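Local coordinates for CRISPR-associated protein, Cse2 family (Meiothermus ruber, PDB 3WA8), which probably serves as the small Cse2 (CasB) subunit of a type I-E CRISPR surveillance complex, binding G-rich crRNA sequence and helping to stabilise the R-loop, at residues R32-P37 with A69-S74; H111-L116 with K124-R129; L116-D121 with Y188-K193; Q147-I152 with I160-L165. One frame throughout, in Å; residues are numbered along the deposited sequence.

Overall arrangement
All four contacts join parts of a single chain built of helices and connecting loops, without any strand. Interaction 4 lies near the middle, its centre about 4 Å from that of the chain, and works as the junction: Leu71 of interaction 1 packs on its Trp162 and Val149, while Ile113 and Leu116 pack on its Met148 and Ile152. Interactions 2 and 3 have centres about 7 Å apart, share Leu116 and both use helix 109-119. Interactions 1 and 3 lie on opposite sides of the chain's centre, about 27 Å apart between centres. Along the chain, interaction 1 closes first, interactions 2 and 3 interlace, and interaction 4 is nested within interaction 3, giving one continuous helical body.

Interaction 1: R32-P37 with A69-S74; sequences RGLDAP and AGLWAS
In the helical Cse2 fold, the turn that follows helix 24-32 is laid against helix 59-72 by a leucine-on-glycine contact, Leu34 on Gly70. The turn is closed by a backbone bond from Ala36 N to Gly33 O, and Leu34 projects from it toward the helix. Its CG lies beside the backbone N (chi1 -79°), which carries both methyls across to the helix surface. CD2 does most of the touching and rests 3.5 Å from Gly70 CA. Glycine suits this place because a CB on residue 70 would point toward that methyl and collide with it, so its absence lets the Leu34 and Gly70 CA atoms come within 5.6 Å of each other. Further along the helix, CD2 of Leu34 also meets CD2 of Leu71, at 4.3 Å. The other branch, CD1, sits 3.7 Å from Ser74 OG. That hydroxyl is already engaged, donating to Gly70 O over 2.9 Å from a position tilted out of the carbonyl plane. The serine thus turns its hydroxyl back onto a carbonyl of the preceding turn and can lie next to a methyl. Shortened to an alanine, Leu34 would give up both methyls, and the bare backbone of Gly70 would probably be left with a gap that the turn could no longer fill. Around this pair, Leu34 also touches Arg146 of helix 141-154, and Leu71 reaches Leu145 and Val149 of that helix, while Ala73 and Ser74 face helix 24-32, so the contact sits where three helices converge.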
loop_
_atom_site.group_PDB
_atom_site.type_symbol
_atom_site.label_atom_id
_atom_site.label_comp_id
_atom_site.label_asym_id
_atom_site.label_seq_id
_atom_site.Cartn_x
_atom_site.Cartn_y
_atom_site.Cartn_z
ATOM N N ARG A 32 -8.828 10.112 9.531
ATOM C CA ARG A 32 -9.504 9.744 10.779
ATOM C C ARG A 32 -9.925 8.262 10.855
ATOM O O ARG A 32 -9.825 7.659 11.919
ATOM C CB ARG A 32 -10.714 10.644 11.005
ATOM C CG ARG A 32 -11.457 10.291 12.255
ATOM C CD ARG A 32 -12.088 11.489 12.937
ATOM N NE ARG A 32 -11.877 11.391 14.390
ATOM C CZ ARG A 32 -12.562 12.099 15.289
ATOM N NH1 ARG A 32 -13.498 12.956 14.875
ATOM N NH2 ARG A 32 -12.319 11.958 16.600
ATOM N N GLY A 33 -10.373 7.690 9.729
ATOM C CA GLY A 33 -10.771 6.304 9.666
ATOM C C GLY A 33 -9.645 5.291 9.796
ATOM O O GLY A 33 -9.890 4.098 9.910
ATOM N N LEU A 34 -8.396 5.742 9.778
ATOM C CA LEU A 34 -7.239 4.810 9.838
ATOM C C LEU A 34 -7.291 3.732 10.946
ATOM O O LEU A 34 -6.885 2.593 10.713
ATOM C CB LEU A 34 -5.907 5.575 9.916
ATOM C CG LEU A 34 -5.424 6.124 8.584
ATOM C CD1 LEU A 34 -4.141 6.898 8.746
ATOM C CD2 LEU A 34 -5.283 4.966 7.556
ATOM N N ASP A 35 -7.777 4.066 12.134
ATOM C CA ASP A 35 -7.765 3.069 13.198
ATOM C C ASP A 35 -8.859 1.990 13.003
ATOM O O ASP A 35 -8.798 0.917 13.612
ATOM C CB ASP A 35 -7.933 3.716 14.592
ATOM C CG ASP A 35 -7.104 4.999 14.775
ATOM O OD1 ASP A 35 -6.118 4.934 15.551
ATOM O OD2 ASP A 35 -7.445 6.066 14.162
ATOM N N ALA A 36 -9.886 2.290 12.209
ATOM C CA ALA A 36 -10.985 1.359 11.997
ATOM C C ALA A 36 -11.502 1.661 10.603
ATOM O O ALA A 36 -12.591 2.250 10.438
ATOM C CB ALA A 36 -12.057 1.562 13.034
ATOM N N PRO A 37 -10.715 1.296 9.580
ATOM C CA PRO A 37 -11.010 1.648 8.177
ATOM C C PRO A 37 -12.388 1.162 7.793
ATOM O O PRO A 37 -12.725 0.011 8.078
ATOM C CB PRO A 37 -9.976 0.865 7.378
ATOM C CG PRO A 37 -8.935 0.449 8.358
ATOM C CD PRO A 37 -9.500 0.480 9.730
ATOM N N ALA A 69 -7.112 4.480 1.207
ATOM C CA ALA A 69 -7.501 5.866 1.172
ATOM C C ALA A 69 -6.796 6.624 2.310
ATOM O O ALA A 69 -6.119 7.650 2.081
ATOM C CB ALA A 69 -8.974 5.972 1.286
ATOM N N GLY A 70 -6.905 6.094 3.527
ATOM C CA GLY A 70 -6.330 6.765 4.686
ATOM C C GLY A 70 -4.837 6.943 4.554
ATOM O O GLY A 70 -4.307 8.033 4.829
ATOM N N LEU A 71 -4.146 5.887 4.121
ATOM C CA LEU A 71 -2.703 5.973 4.039
ATOM C C LEU A 71 -2.340 6.993 2.979
ATOM O O LEU A 71 -1.442 7.813 3.171
ATOM C CB LEU A 71 -2.076 4.629 3.712
ATOM C CG LEU A 71 -2.197 3.607 4.841
ATOM C CD1 LEU A 71 -1.890 2.149 4.389
ATOM C CD2 LEU A 71 -1.365 4.056 6.027
ATOM N N TRP A 72 -3.068 6.951 1.869
ATOM C CA TRP A 72 -2.769 7.805 0.761
ATOM C C TRP A 72 -2.999 9.230 1.240
ATOM O O TRP A 72 -2.199 10.128 0.983
ATOM C CB TRP A 72 -3.652 7.444 -0.431
ATOM C CG TRP A 72 -3.647 8.484 -1.464
ATOM C CD1 TRP A 72 -2.671 8.710 -2.379
ATOM C CD2 TRP A 72 -4.645 9.501 -1.673
ATOM N NE1 TRP A 72 -2.989 9.817 -3.142
ATOM C CE2 TRP A 72 -4.201 10.312 -2.730
ATOM C CE3 TRP A 72 -5.865 9.807 -1.060
ATOM C CZ2 TRP A 72 -4.945 11.395 -3.212
ATOM C CZ3 TRP A 72 -6.608 10.899 -1.544
ATOM C CH2 TRP A 72 -6.143 11.672 -2.603
ATOM N N ALA A 73 -4.092 9.418 1.979
ATOM C CA ALA A 73 -4.491 10.734 2.482
ATOM C C ALA A 73 -3.478 11.248 3.497
ATOM O O ALA A 73 -3.522 12.398 3.892
ATOM C CB ALA A 73 -5.850 10.629 3.095
ATOM N N SER A 74 -2.555 10.385 3.910
ATOM C CA SER A 74 -1.545 10.750 4.901
ATOM C C SER A 74 -0.208 11.017 4.272
ATOM O O SER A 74 0.714 11.471 4.943
ATOM C CB SER A 74 -1.351 9.626 5.908
ATOM O OG SER A 74 -2.516 9.446 6.662
#

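Interaction 2: H111-L116 with K124-R129; sequences HAIAQL and KSIEQR
Ile126 meets Leu116 and Ile113 where two consecutive helices, 109-119 and 124-135, joined by a short connection, pack together in the all-helical Cse2 fold. The tighter part is Ile126 on Leu116: Ile126 CG1 lies 3.9 Å from Leu116 CD2, and the two side chains cross at about a right angle. Leu116 CG stands opposite the backbone N (chi1 163°), an orientation that extends CD2 toward the second helix. Contact is lighter one turn earlier, where Ile113 CG2 only just reaches Ile126 CG2, at 4.2 Å. Branched and purely apolar residues fit here, since Ile126 sets CG1 against Leu116 while its CG2 methyl lies between Leu116 CD2 and Ile113 CG2, near both. Replacing Ile126 with an alanine would remove both branches, and Leu116 CD2 and Ile113 CG2 would probably be left facing a gap between the helices. By contrast, the far side of helix 124-135 is polar: Lys124, Ser125 and Gln128 are exposed and lie well away from the first helix. Other helices also pack on the buried side, for Ile113 touches Met148 and Ile152 of helix 141-154 and Phe187 of helix 178-197. At the start of the second helix, Ile126 N is hydrogen-bonded to Ser123 OG, while the CG2 methyl of the same isoleucine comes within 4.2 Å of the backbone carbonyl oxygen Ile113 O.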
loop_
_atom_site.group_PDB
_atom_site.type_symbol
_atom_site.label_atom_id
_atom_site.label_comp_id
_atom_site.label_asym_id
_atom_site.label_seq_id
_atom_site.Cartn_x
_atom_site.Cartn_y
_atom_site.Cartn_z
ATOM N N HIS A 111 9.200 -4.205 -2.860
ATOM C CA HIS A 111 10.275 -3.374 -3.394
ATOM C C HIS A 111 10.453 -2.084 -2.571
ATOM O O HIS A 111 11.594 -1.692 -2.277
ATOM C CB HIS A 111 10.110 -3.101 -4.885
ATOM C CG HIS A 111 11.077 -2.091 -5.424
ATOM N ND1 HIS A 111 12.340 -2.423 -5.858
ATOM C CD2 HIS A 111 10.956 -0.755 -5.611
ATOM C CE1 HIS A 111 12.955 -1.339 -6.292
ATOM N NE2 HIS A 111 12.138 -0.311 -6.142
ATOM N N ALA A 112 9.344 -1.443 -2.182
ATOM C CA ALA A 112 9.443 -0.189 -1.424
ATOM C C ALA A 112 10.182 -0.467 -0.110
ATOM O O ALA A 112 11.096 0.286 0.268
ATOM C CB ALA A 112 8.083 0.433 -1.181
ATOM N N ILE A 113 9.830 -1.587 0.535
ATOM C CA ILE A 113 10.389 -1.917 1.831
ATOM C C ILE A 113 11.891 -2.210 1.728
ATOM O O ILE A 113 12.682 -1.802 2.608
ATOM C CB ILE A 113 9.605 -3.051 2.519
ATOM C CG1 ILE A 113 8.256 -2.530 2.994
ATOM C CG2 ILE A 113 10.352 -3.602 3.753
ATOM C CD1 ILE A 113 7.207 -3.597 3.090
ATOM N N ALA A 114 12.291 -2.886 0.654
ATOM C CA ALA A 114 13.700 -3.180 0.468
ATOM C C ALA A 114 14.472 -1.886 0.333
ATOM O O ALA A 114 15.570 -1.749 0.876
ATOM C CB ALA A 114 13.907 -4.029 -0.735
ATOM N N GLN A 115 13.892 -0.925 -0.379
ATOM C CA GLN A 115 14.542 0.360 -0.595
ATOM C C GLN A 115 14.776 1.041 0.748
ATOM O O GLN A 115 15.833 1.650 0.975
ATOM C CB GLN A 115 13.698 1.241 -1.518
ATOM C CG GLN A 115 13.881 0.933 -2.974
ATOM C CD GLN A 115 12.965 1.727 -3.861
ATOM O OE1 GLN A 115 11.763 1.781 -3.641
ATOM N NE2 GLN A 115 13.523 2.319 -4.897
ATOM N N LEU A 116 13.784 0.923 1.633
ATOM C CA LEU A 116 13.865 1.468 2.971
ATOM C C LEU A 116 14.961 0.732 3.749
ATOM O O LEU A 116 15.844 1.360 4.363
ATOM C CB LEU A 116 12.517 1.330 3.643
ATOM C CG LEU A 116 12.509 1.472 5.145
ATOM C CD1 LEU A 116 12.772 2.919 5.535
ATOM C CD2 LEU A 116 11.202 0.994 5.670
ATOM N N LYS A 124 18.581 -4.738 10.299
ATOM C CA LYS A 124 17.846 -5.957 10.594
ATOM C C LYS A 124 16.473 -5.714 11.231
ATOM O O LYS A 124 15.546 -6.513 11.045
ATOM C CB LYS A 124 18.703 -6.986 11.335
ATOM C CG LYS A 124 19.300 -8.017 10.359
ATOM C CD LYS A 124 20.474 -8.781 10.973
ATOM C CE LYS A 124 21.372 -9.413 9.888
ATOM N NZ LYS A 124 22.664 -9.970 10.428
ATOM N N SER A 125 16.306 -4.596 11.921
ATOM C CA SER A 125 14.998 -4.316 12.453
ATOM C C SER A 125 13.968 -4.058 11.332
ATOM O O SER A 125 12.793 -4.393 11.487
ATOM C CB SER A 125 15.036 -3.201 13.495
ATOM O OG SER A 125 15.118 -1.940 12.876
ATOM N N ILE A 126 14.374 -3.489 10.196
ATOM C CA ILE A 126 13.385 -3.305 9.135
ATOM C C ILE A 126 13.043 -4.672 8.555
ATOM O O ILE A 126 11.872 -4.946 8.222
ATOM C CB ILE A 126 13.796 -2.274 8.028
ATOM C CG1 ILE A 126 13.364 -0.850 8.409
ATOM C CG2 ILE A 126 13.108 -2.582 6.684
ATOM C CD1 ILE A 126 14.367 -0.096 9.247
ATOM N N GLU A 127 14.052 -5.540 8.460
ATOM C CA GLU A 127 13.827 -6.850 7.894
ATOM C C GLU A 127 12.860 -7.614 8.767
ATOM O O GLU A 127 11.944 -8.269 8.263
ATOM C CB GLU A 127 15.116 -7.613 7.771
ATOM C CG GLU A 127 14.999 -8.848 6.920
ATOM C CD GLU A 127 16.313 -9.548 6.799
ATOM O OE1 GLU A 127 17.151 -9.361 7.707
ATOM O OE2 GLU A 127 16.521 -10.273 5.805
ATOM N N GLN A 128 13.045 -7.500 10.079
ATOM C CA GLN A 128 12.163 -8.165 11.033
ATOM C C GLN A 128 10.745 -7.617 11.008
ATOM O O GLN A 128 9.780 -8.368 10.903
ATOM C CB GLN A 128 12.754 -8.123 12.433
ATOM C CG GLN A 128 13.741 -9.270 12.674
ATOM C CD GLN A 128 14.592 -9.005 13.885
ATOM O OE1 GLN A 128 14.224 -8.182 14.742
ATOM N NE2 GLN A 128 15.744 -9.682 13.978
ATOM N N ARG A 129 10.631 -6.299 11.056
ATOM C CA ARG A 129 9.343 -5.652 10.933
ATOM C C ARG A 129 8.679 -6.119 9.644
ATOM O O ARG A 129 7.458 -6.317 9.613
ATOM C CB ARG A 129 9.479 -4.130 10.995
ATOM C CG ARG A 129 8.159 -3.392 10.841
ATOM C CD ARG A 129 8.218 -1.991 11.450
ATOM N NE ARG A 129 7.727 -1.960 12.823
ATOM C CZ ARG A 129 8.125 -1.082 13.732
ATOM N NH1 ARG A 129 9.039 -0.171 13.420
ATOM N NH2 ARG A 129 7.633 -1.123 14.967
#

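Interaction 3: L116-D121 with Y188-K193; sequences LYLARD and YRTVAK
Thr190 and Val191, neighbours on helix 178-197, receive Leu118 and Tyr117 from the closing turn of helix 109-119. Before them comes Tyr188, which starts out away from the first segment but whose ring turns back, its OH hydrogen-bonded to Glu127 of helix 124-135. Thr190 uses its two branches differently. Its methyl CG2 lies 4.1 Å from Leu118 CD1, the two side chains meeting at a slant, while OG1 is hydrogen-bonded to His111 ND1 and to Ala186 O, one turn back on its own helix. Threonine suits the spot because it can offer a methyl to a leucine and still satisfy a hydroxyl. Val191 follows with the closest approach: CG2 sits 3.6 Å from Tyr117 CD2 and 3.7 Å from Tyr117 CE2, so a single methyl is set against the bond between two ring carbons. Tyr117 CG is anti to its own N (chi1 174°), which swings the ring toward helix 178-197. Phe187 also meets the Tyr117 ring. No hydrogen bond crosses between the two segments, so between the segments themselves shape is what fits, methyl against methyl and ring; the Thr190-His111 bond gives the two helices a directed tie about two turns earlier on helix 109-119.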
loop_
_atom_site.group_PDB
_atom_site.type_symbol
_atom_site.label_atom_id
_atom_site.label_comp_id
_atom_site.label_asym_id
_atom_site.label_seq_id
_atom_site.Cartn_x
_atom_site.Cartn_y
_atom_site.Cartn_z
ATOM N N LEU A 116 13.784 0.923 1.633
ATOM C CA LEU A 116 13.865 1.468 2.971
ATOM C C LEU A 116 14.961 0.732 3.749
ATOM O O LEU A 116 15.844 1.360 4.363
ATOM C CB LEU A 116 12.517 1.330 3.643
ATOM C CG LEU A 116 12.509 1.472 5.145
ATOM C CD1 LEU A 116 12.772 2.919 5.535
ATOM C CD2 LEU A 116 11.202 0.994 5.670
ATOM N N TYR A 117 14.924 -0.594 3.686
ATOM C CA TYR A 117 15.934 -1.432 4.299
ATOM C C TYR A 117 17.340 -0.984 3.930
ATOM O O TYR A 117 18.181 -0.797 4.809
ATOM C CB TYR A 117 15.688 -2.854 3.852
ATOM C CG TYR A 117 16.704 -3.873 4.268
ATOM C CD1 TYR A 117 16.872 -4.211 5.599
ATOM C CD2 TYR A 117 17.457 -4.538 3.322
ATOM C CE1 TYR A 117 17.783 -5.166 5.980
ATOM C CE2 TYR A 117 18.383 -5.493 3.691
ATOM C CZ TYR A 117 18.539 -5.808 5.025
ATOM O OH TYR A 117 19.450 -6.763 5.405
ATOM N N LEU A 118 17.592 -0.789 2.638
ATOM C CA LEU A 118 18.931 -0.421 2.159
ATOM C C LEU A 118 19.306 0.999 2.551
ATOM O O LEU A 118 20.469 1.289 2.814
ATOM C CB LEU A 118 19.040 -0.589 0.644
ATOM C CG LEU A 118 18.959 -2.005 0.060
ATOM C CD1 LEU A 118 18.346 -1.968 -1.321
ATOM C CD2 LEU A 118 20.304 -2.719 0.020
ATOM N N ALA A 119 18.316 1.882 2.590
ATOM C CA ALA A 119 18.519 3.259 3.037
ATOM C C ALA A 119 18.979 3.323 4.500
ATOM O O ALA A 119 19.682 4.251 4.885
ATOM C CB ALA A 119 17.244 4.087 2.832
ATOM N N ARG A 120 18.596 2.336 5.306
ATOM C CA ARG A 120 18.962 2.314 6.722
ATOM C C ARG A 120 20.050 1.303 7.037
ATOM O O ARG A 120 19.985 0.631 8.070
ATOM C CB ARG A 120 17.744 2.004 7.584
ATOM C CG ARG A 120 16.791 3.150 7.766
ATOM C CD ARG A 120 16.053 2.963 9.059
ATOM N NE ARG A 120 14.746 3.591 8.993
ATOM C CZ ARG A 120 14.523 4.883 9.224
ATOM N NH1 ARG A 120 15.542 5.683 9.560
ATOM N NH2 ARG A 120 13.279 5.372 9.125
ATOM N N ASP A 121 21.039 1.192 6.150
ATOM C CA ASP A 121 22.195 0.311 6.353
ATOM C C ASP A 121 21.911 -1.169 6.400
ATOM O O ASP A 121 22.614 -1.899 7.097
ATOM C CB ASP A 121 22.920 0.668 7.637
ATOM C CG ASP A 121 24.080 1.516 7.385
ATOM O OD1 ASP A 121 23.869 2.618 6.833
ATOM O OD2 ASP A 121 25.196 1.070 7.717
ATOM N N TYR A 188 13.891 -9.581 -1.560
ATOM C CA TYR A 188 15.227 -10.146 -1.643
ATOM C C TYR A 188 15.860 -9.967 -3.003
ATOM O O TYR A 188 17.070 -9.907 -3.125
ATOM C CB TYR A 188 15.250 -11.582 -1.133
ATOM C CG TYR A 188 15.073 -11.606 0.377
ATOM C CD1 TYR A 188 16.112 -11.207 1.213
ATOM C CD2 TYR A 188 13.853 -11.976 0.966
ATOM C CE1 TYR A 188 15.968 -11.197 2.588
ATOM C CE2 TYR A 188 13.695 -11.970 2.361
ATOM C CZ TYR A 188 14.766 -11.573 3.162
ATOM O OH TYR A 188 14.666 -11.538 4.537
ATOM N N ARG A 189 15.025 -9.806 -4.019
ATOM C CA ARG A 189 15.491 -9.501 -5.360
ATOM C C ARG A 189 16.132 -8.107 -5.460
ATOM O O ARG A 189 17.173 -7.947 -6.102
ATOM C CB ARG A 189 14.339 -9.608 -6.336
ATOM C CG ARG A 189 14.781 -9.893 -7.724
ATOM C CD ARG A 189 13.609 -10.189 -8.613
ATOM N NE ARG A 189 13.971 -11.228 -9.563
ATOM C CZ ARG A 189 13.554 -11.284 -10.821
ATOM N NH1 ARG A 189 12.738 -10.342 -11.304
ATOM N NH2 ARG A 189 13.971 -12.291 -11.596
ATOM N N THR A 190 15.517 -7.116 -4.817
ATOM C CA THR A 190 16.055 -5.766 -4.736
ATOM C C THR A 190 17.370 -5.692 -3.969
ATOM O O THR A 190 18.323 -5.097 -4.435
ATOM C CB THR A 190 15.057 -4.842 -4.048
ATOM O OG1 THR A 190 13.843 -4.792 -4.803
ATOM C CG2 THR A 190 15.608 -3.449 -3.925
ATOM N N VAL A 191 17.412 -6.278 -2.782
ATOM C CA VAL A 191 18.634 -6.334 -1.973
ATOM C C VAL A 191 19.824 -6.935 -2.756
ATOM O O VAL A 191 20.920 -6.359 -2.829
ATOM C CB VAL A 191 18.376 -7.139 -0.682
ATOM C CG1 VAL A 191 19.657 -7.389 0.062
ATOM C CG2 VAL A 191 17.404 -6.416 0.199
ATOM N N ALA A 192 19.580 -8.094 -3.351
ATOM C CA ALA A 192 20.563 -8.754 -4.186
ATOM C C ALA A 192 21.031 -7.828 -5.292
ATOM O O ALA A 192 22.219 -7.746 -5.578
ATOM C CB ALA A 192 19.976 -10.015 -4.779
ATOM N N LYS A 193 20.079 -7.137 -5.909
ATOM C CA LYS A 193 20.363 -6.259 -7.024
ATOM C C LYS A 193 21.379 -5.201 -6.614
ATOM O O LYS A 193 22.291 -4.898 -7.375
ATOM C CB LYS A 193 19.075 -5.614 -7.506
ATOM C CG LYS A 193 19.188 -4.815 -8.769
ATOM C CD LYS A 193 18.918 -5.664 -10.013
ATOM C CE LYS A 193 18.418 -4.755 -11.164
ATOM N NZ LYS A 193 18.682 -5.317 -12.529
#

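Interaction 4: Q147-I152 with I160-L165; sequences QMVQLI and IYWSEL
Ile160 reaches across to Val149 and Ile152 with its terminal methyl, and this aliphatic trio is the larger part of the contact. Its CD1 lies 3.7 Å from Ile152 CG2 and 4.1 Å from Val149 CG1, a position it gains because CG1 of Ile160 stands beside the backbone N (chi1 -76°) with the chain extended beyond. The Val149 and Ile160 side chains cross at about a right angle, whereas Ile152 meets Ile160 more obliquely. Beta-branched residues suit these places, giving stiff, compact methyl surfaces.

Aromatic packing supplements this. Trp162 brings the far corner of its indole, CH2, to within 4.1 Å of Val149 CG1, and within the same segment Ile160 CG2 sits 3.7 Å above the centre of one face of the indole. Beyond the two segments, that ring stacks edge-to-face with Trp72, and Leu71 packs against it as well.

Backbone bonding is local: Leu165 N to Tyr161 O opens helix 162-170, with Tyr161 at its N-cap position. No hydrogen bond joins the two segments. The arrangement is that of a hydrophobic core in an all-helical protein, where helix 141-154 receives residues at and just before the start of the next helix.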
loop_
_atom_site.group_PDB
_atom_site.type_symbol
_atom_site.label_atom_id
_atom_site.label_comp_id
_atom_site.label_asym_id
_atom_site.label_seq_id
_atom_site.Cartn_x
_atom_site.Cartn_y
_atom_site.Cartn_z
ATOM N N GLN A 147 2.182 1.052 10.212
ATOM C CA GLN A 147 3.506 1.339 10.756
ATOM C C GLN A 147 4.587 1.334 9.665
ATOM O O GLN A 147 5.493 2.173 9.686
ATOM C CB GLN A 147 3.873 0.312 11.803
ATOM C CG GLN A 147 3.378 0.555 13.189
ATOM C CD GLN A 147 4.196 -0.289 14.180
ATOM O OE1 GLN A 147 4.667 -1.405 13.834
ATOM N NE2 GLN A 147 4.418 0.254 15.402
ATOM N N MET A 148 4.500 0.387 8.729
ATOM C CA MET A 148 5.547 0.209 7.731
ATOM C C MET A 148 5.560 1.359 6.724
ATOM O O MET A 148 6.639 1.938 6.449
ATOM C CB MET A 148 5.413 -1.128 7.007
ATOM C CG MET A 148 6.529 -1.378 6.013
ATOM S SD MET A 148 8.152 -1.506 6.816
ATOM C CE MET A 148 8.282 -3.283 6.867
ATOM N N VAL A 149 4.368 1.680 6.194
ATOM C CA VAL A 149 4.147 2.871 5.373
ATOM C C VAL A 149 4.717 4.103 6.061
ATOM O O VAL A 149 5.450 4.889 5.460
ATOM C CB VAL A 149 2.654 3.098 5.084
ATOM C CG1 VAL A 149 2.417 4.423 4.452
ATOM C CG2 VAL A 149 2.141 2.028 4.157
ATOM N N GLN A 150 4.389 4.269 7.328
ATOM C CA GLN A 150 4.989 5.324 8.108
ATOM C C GLN A 150 6.524 5.308 8.039
ATOM O O GLN A 150 7.148 6.347 7.815
ATOM C CB GLN A 150 4.551 5.180 9.546
ATOM C CG GLN A 150 3.402 6.037 9.918
ATOM C CD GLN A 150 3.801 6.871 11.094
ATOM O OE1 GLN A 150 4.948 6.781 11.557
ATOM N NE2 GLN A 150 2.877 7.691 11.599
ATOM N N LEU A 151 7.138 4.136 8.237
ATOM C CA LEU A 151 8.582 4.077 8.153
ATOM C C LEU A 151 9.039 4.439 6.761
ATOM O O LEU A 151 9.884 5.319 6.608
ATOM C CB LEU A 151 9.134 2.728 8.590
ATOM C CG LEU A 151 9.291 2.568 10.100
ATOM C CD1 LEU A 151 9.762 1.176 10.419
ATOM C CD2 LEU A 151 10.246 3.576 10.653
ATOM N N ILE A 152 8.464 3.790 5.759
ATOM C CA ILE A 152 8.765 4.104 4.377
ATOM C C ILE A 152 8.709 5.611 4.064
ATOM O O ILE A 152 9.597 6.134 3.376
ATOM C CB ILE A 152 7.814 3.369 3.446
ATOM C CG1 ILE A 152 8.062 1.873 3.539
ATOM C CG2 ILE A 152 8.002 3.817 2.017
ATOM C CD1 ILE A 152 6.902 1.048 3.105
ATOM N N ILE A 160 5.638 4.743 -3.160
ATOM C CA ILE A 160 4.733 3.618 -2.871
ATOM C C ILE A 160 3.662 3.574 -3.936
ATOM O O ILE A 160 2.887 4.531 -4.050
ATOM C CB ILE A 160 3.994 3.776 -1.523
ATOM C CG1 ILE A 160 4.931 3.477 -0.355
ATOM C CG2 ILE A 160 2.795 2.848 -1.450
ATOM C CD1 ILE A 160 4.442 4.028 0.955
ATOM N N TYR A 161 3.591 2.496 -4.714
ATOM C CA TYR A 161 2.549 2.418 -5.727
ATOM C C TYR A 161 1.202 2.037 -5.100
ATOM O O TYR A 161 0.908 0.858 -4.862
ATOM C CB TYR A 161 2.944 1.499 -6.872
ATOM C CG TYR A 161 4.272 1.841 -7.491
ATOM C CD1 TYR A 161 4.353 2.468 -8.735
ATOM C CD2 TYR A 161 5.463 1.522 -6.855
ATOM C CE1 TYR A 161 5.611 2.775 -9.337
ATOM C CE2 TYR A 161 6.721 1.828 -7.440
ATOM C CZ TYR A 161 6.775 2.453 -8.667
ATOM O OH TYR A 161 7.992 2.723 -9.213
ATOM N N TRP A 162 0.374 3.036 -4.818
ATOM C CA TRP A 162 -0.902 2.769 -4.168
ATOM C C TRP A 162 -1.842 1.819 -4.900
ATOM O O TRP A 162 -2.421 0.931 -4.275
ATOM C CB TRP A 162 -1.601 4.051 -3.833
ATOM C CG TRP A 162 -0.732 4.932 -3.045
ATOM C CD1 TRP A 162 0.007 5.970 -3.514
ATOM C CD2 TRP A 162 -0.480 4.858 -1.630
ATOM N NE1 TRP A 162 0.687 6.571 -2.479
ATOM C CE2 TRP A 162 0.419 5.903 -1.314
ATOM C CE3 TRP A 162 -0.941 4.022 -0.600
ATOM C CZ2 TRP A 162 0.873 6.138 -0.014
ATOM C CZ3 TRP A 162 -0.491 4.259 0.696
ATOM C CH2 TRP A 162 0.405 5.317 0.971
ATOM N N SER A 163 -1.999 1.950 -6.204
ATOM C CA SER A 163 -2.938 1.051 -6.847
ATOM C C SER A 163 -2.483 -0.409 -6.715
ATOM O O SER A 163 -3.285 -1.303 -6.416
ATOM C CB SER A 163 -3.201 1.445 -8.291
ATOM O OG SER A 163 -2.084 1.148 -9.072
ATOM N N GLU A 164 -1.187 -0.654 -6.897
ATOM C CA GLU A 164 -0.689 -2.013 -6.696
ATOM C C GLU A 164 -0.876 -2.427 -5.228
ATOM O O GLU A 164 -1.244 -3.577 -4.960
ATOM C CB GLU A 164 0.758 -2.182 -7.174
ATOM C CG GLU A 164 0.912 -2.565 -8.657
ATOM C CD GLU A 164 0.953 -1.345 -9.650
ATOM O OE1 GLU A 164 0.549 -0.209 -9.263
ATOM O OE2 GLU A 164 1.382 -1.536 -10.829
ATOM N N LEU A 165 -0.667 -1.496 -4.289
ATOM C CA LEU A 165 -0.850 -1.823 -2.881
ATOM C C LEU A 165 -2.278 -2.338 -2.633
ATOM O O LEU A 165 -2.488 -3.429 -2.043
ATOM C CB LEU A 165 -0.522 -0.645 -1.970
ATOM C CG LEU A 165 -0.520 -0.990 -0.465
ATOM C CD1 LEU A 165 0.586 -1.974 -0.126
ATOM C CD2 LEU A 165 -0.357 0.255 0.415
#